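Local coordinates for CDA peptide synthetase I (PDB 5DU9), which is a nonribosomal peptide synthetase whose condensation domain, modelled here, belongs to the CoA-dependent acyltransferase superfamily, at residues V309-L313 with H342-E348. The protein carries 1 engineered substitution. Sequence-based numbering, arbitrary orientation.
Sequences VSNRL and HSRFRGE. With UM2 ((2S)-2-amino-N-butyl-propanamide), chain E.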
loop_
_atom_site.group_PDB
_atom_site.type_symbol
_atom_site.label_atom_id
_atom_site.label_comp_id
_atom_site.label_asym_id
_atom_site.label_seq_id
_atom_site.Cartn_x
_atom_site.Cartn_y
_atom_site.Cartn_z
ATOM N N VAL A 309 -9.267 -0.769 -4.895
ATOM C CA VAL A 309 -10.423 -1.200 -4.106
ATOM C C VAL A 309 -10.111 -1.328 -2.623
ATOM O O VAL A 309 -10.986 -1.674 -1.837
ATOM C CB VAL A 309 -10.978 -2.564 -4.592
ATOM C CG1 VAL A 309 -11.784 -2.387 -5.858
ATOM C CG2 VAL A 309 -9.857 -3.566 -4.795
ATOM N N SER A 310 -8.873 -1.032 -2.238
ATOM C CA SER A 310 -8.447 -1.242 -0.865
ATOM C C SER A 310 -9.268 -0.434 0.142
ATOM O O SER A 310 -9.816 0.631 -0.167
ATOM C CB SER A 310 -6.965 -0.904 -0.715
ATOM O OG SER A 310 -6.707 0.418 -1.128
ATOM N N ASN A 311 -9.339 -0.977 1.352
ATOM C CA ASN A 311 -10.099 -0.409 2.449
ATOM C C ASN A 311 -9.164 -0.248 3.642
ATOM O O ASN A 311 -8.155 -0.939 3.731
ATOM C CB ASN A 311 -11.285 -1.319 2.784
ATOM C CG ASN A 311 -12.303 -0.668 3.700
ATOM O OD1 ASN A 311 -12.440 0.554 3.753
ATOM N ND2 ASN A 311 -13.045 -1.497 4.419
ATOM N N ARG A 312 -9.483 0.681 4.531
ATOM C CA ARG A 312 -8.707 0.873 5.752
ATOM C C ARG A 312 -9.652 0.931 6.935
ATOM O O ARG A 312 -10.587 1.726 6.941
ATOM C CB ARG A 312 -7.874 2.145 5.669
ATOM C CG ARG A 312 -7.153 2.488 6.962
ATOM C CD ARG A 312 -6.010 3.453 6.714
ATOM N NE ARG A 312 -6.435 4.605 5.928
ATOM C CZ ARG A 312 -5.606 5.491 5.388
ATOM N NH1 ARG A 312 -4.293 5.366 5.546
ATOM N NH2 ARG A 312 -6.088 6.505 4.684
ATOM N N LEU A 313 -9.408 0.087 7.934
ATOM C CA LEU A 313 -10.304 -0.004 9.078
ATOM C C LEU A 313 -9.557 0.135 10.395
ATOM O O LEU A 313 -8.390 -0.240 10.492
ATOM C CB LEU A 313 -11.071 -1.322 9.044
ATOM C CG LEU A 313 -12.168 -1.353 7.982
ATOM C CD1 LEU A 313 -12.616 -2.779 7.721
ATOM C CD2 LEU A 313 -13.351 -0.486 8.387
ATOM N N HIS A 342 -16.256 -8.075 9.360
ATOM C CA HIS A 342 -17.058 -6.930 8.929
ATOM C C HIS A 342 -16.247 -6.026 7.996
ATOM O O HIS A 342 -16.459 -4.819 7.943
ATOM C CB HIS A 342 -17.546 -6.138 10.145
ATOM C CG HIS A 342 -18.318 -6.961 11.130
ATOM N ND1 HIS A 342 -17.713 -7.654 12.157
ATOM C CD2 HIS A 342 -19.644 -7.212 11.238
ATOM C CE1 HIS A 342 -18.634 -8.288 12.859
ATOM N NE2 HIS A 342 -19.814 -8.036 12.324
ATOM N N SER A 343 -15.335 -6.630 7.241
ATOM C CA SER A 343 -14.345 -5.881 6.469
ATOM C C SER A 343 -14.895 -5.143 5.246
ATOM O O SER A 343 -14.206 -4.289 4.688
ATOM C CB SER A 343 -13.230 -6.830 6.010
ATOM O OG SER A 343 -13.718 -7.777 5.069
ATOM N N ARG A 344 -16.116 -5.455 4.817
ATOM C CA ARG A 344 -16.644 -4.831 3.604
ATOM C C ARG A 344 -17.160 -3.421 3.870
ATOM O O ARG A 344 -17.370 -2.649 2.941
ATOM C CB ARG A 344 -17.751 -5.684 2.984
ATOM C CG ARG A 344 -17.254 -7.029 2.486
ATOM C CD ARG A 344 -18.213 -7.681 1.500
ATOM N NE ARG A 344 -18.066 -7.122 0.155
ATOM C CZ ARG A 344 -18.461 -7.729 -0.962
ATOM N NH1 ARG A 344 -19.030 -8.926 -0.909
ATOM N NH2 ARG A 344 -18.279 -7.141 -2.141
ATOM N N PHE A 345 -17.359 -3.075 5.136
ATOM C CA PHE A 345 -17.809 -1.729 5.455
ATOM C C PHE A 345 -16.652 -0.767 5.237
ATOM O O PHE A 345 -15.544 -1.014 5.693
ATOM C CB PHE A 345 -18.324 -1.634 6.887
ATOM C CG PHE A 345 -19.201 -0.441 7.125
ATOM C CD1 PHE A 345 -20.516 -0.438 6.691
ATOM C CD2 PHE A 345 -18.710 0.675 7.773
ATOM C CE1 PHE A 345 -21.325 0.659 6.900
ATOM C CE2 PHE A 345 -19.517 1.778 7.985
ATOM C CZ PHE A 345 -20.824 1.768 7.549
ATOM N N ARG A 346 -16.923 0.329 4.535
ATOM C CA ARG A 346 -15.878 1.259 4.127
ATOM C C ARG A 346 -15.408 2.134 5.277
ATOM O O ARG A 346 -16.214 2.695 6.007
ATOM C CB ARG A 346 -16.380 2.141 2.983
ATOM C CG ARG A 346 -16.724 1.380 1.708
ATOM C CD ARG A 346 -15.513 0.676 1.121
ATOM N NE ARG A 346 -14.411 1.604 0.894
ATOM C CZ ARG A 346 -13.204 1.256 0.455
ATOM N NH1 ARG A 346 -12.921 -0.014 0.179
ATOM N NH2 ARG A 346 -12.274 2.189 0.298
ATOM N N GLY A 347 -14.093 2.253 5.425
ATOM C CA GLY A 347 -13.524 3.065 6.482
ATOM C C GLY A 347 -13.971 4.507 6.384
ATOM O O GLY A 347 -14.249 5.163 7.391
ATOM N N GLU A 348 -14.055 5.008 5.159
ATOM C CA GLU A 348 -14.439 6.397 4.950
ATOM C C GLU A 348 -15.923 6.603 5.255
ATOM O O GLU A 348 -16.344 7.705 5.602
ATOM C CB GLU A 348 -14.105 6.848 3.520
ATOM C CG GLU A 348 -14.863 6.133 2.404
ATOM C CD GLU A 348 -14.211 4.842 1.941
ATOM O OE1 GLU A 348 -13.266 4.352 2.597
ATOM O OE2 GLU A 348 -14.658 4.313 0.900
HETATM C CCH UM2 E . -10.528 6.283 1.054
HETATM C CCI UM2 E . -9.617 5.701 -0.011
HETATM C CCJ UM2 E . -8.322 6.499 -0.186
HETATM C CCK UM2 E . -7.261 6.156 0.860
HETATM N NCL UM2 E . -6.468 4.975 0.543
HETATM C CCM UM2 E . -5.148 4.936 0.738
HETATM O OCN UM2 E . -4.442 5.933 0.732
HETATM C CCO UM2 E . -4.540 3.587 1.003
HETATM C CCP UM2 E . -4.586 3.298 2.500
HETATM N NCQ UM2 E . -3.128 3.574 0.573
HETATM O O HOH W 1 -10.898 3.248 3.697
#
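The side-chain amide of N311 spans the end of the H342-F345 turn and the first residue of helix 347-354. Its OD1 accepts the amide hydrogen of G347 N at 2.9 Å, nearly straight and on a lone pair in the carbonyl plane, while ND2 gives a bond to F345 O (2.8 Å) and a weak one to S343 O. Asparagine suits the site because one short, flat group both accepts and donates; with CG anti to the backbone N (chi1 -167°), the amide is carried toward both turn and helix.

R346, the N-cap residue, sends its side chain back the opposite way. Bends at chi2 and chi3 slide its guanidinium past the asparagine, with the two planes 27° apart and N311 OD1 lying 3.4 Å above the guanidinium plane, over its centre. The edge of the guanidinium grips the loop before the strand: NH2 donates to S310 O at 2.9 Å, close to the guanidinium plane, and NH1 reaches V309 O at 3.3 Å. Arginine suits the place because its long chain carries several N-H groups, enough to meet both carbonyls and a carboxylate. That carboxylate is E348, whose OE2 accepts from R346 NE at 2.7 Å in a salt bridge that, with the bonds to the loop carbonyls, should limit rotation of the guanidinium.

G347 lies against the strand, its CA donating a C-H...O contact to R312 O (3.3 Å) where a side chain would collide. The L313 methyls lie over the turn's backbone, CD2 against F345 O (3.5 Å) and G347 CA, CD1 beside S343 CA and S343 O.

Water joins R312 N to E348 OE1, and both residues line the ligand pocket: CCP of (2S)-2-amino-N-butyl-propanamide lies over one face of the R312 guanidinium, whose NH1 is hydrogen-bonded to T363 OG1. Strand 311-318 pairs with 287-294 through N311 and V294, helix 14-24 touches R346 and E348, and helix 208-220 packs against L313 and F345.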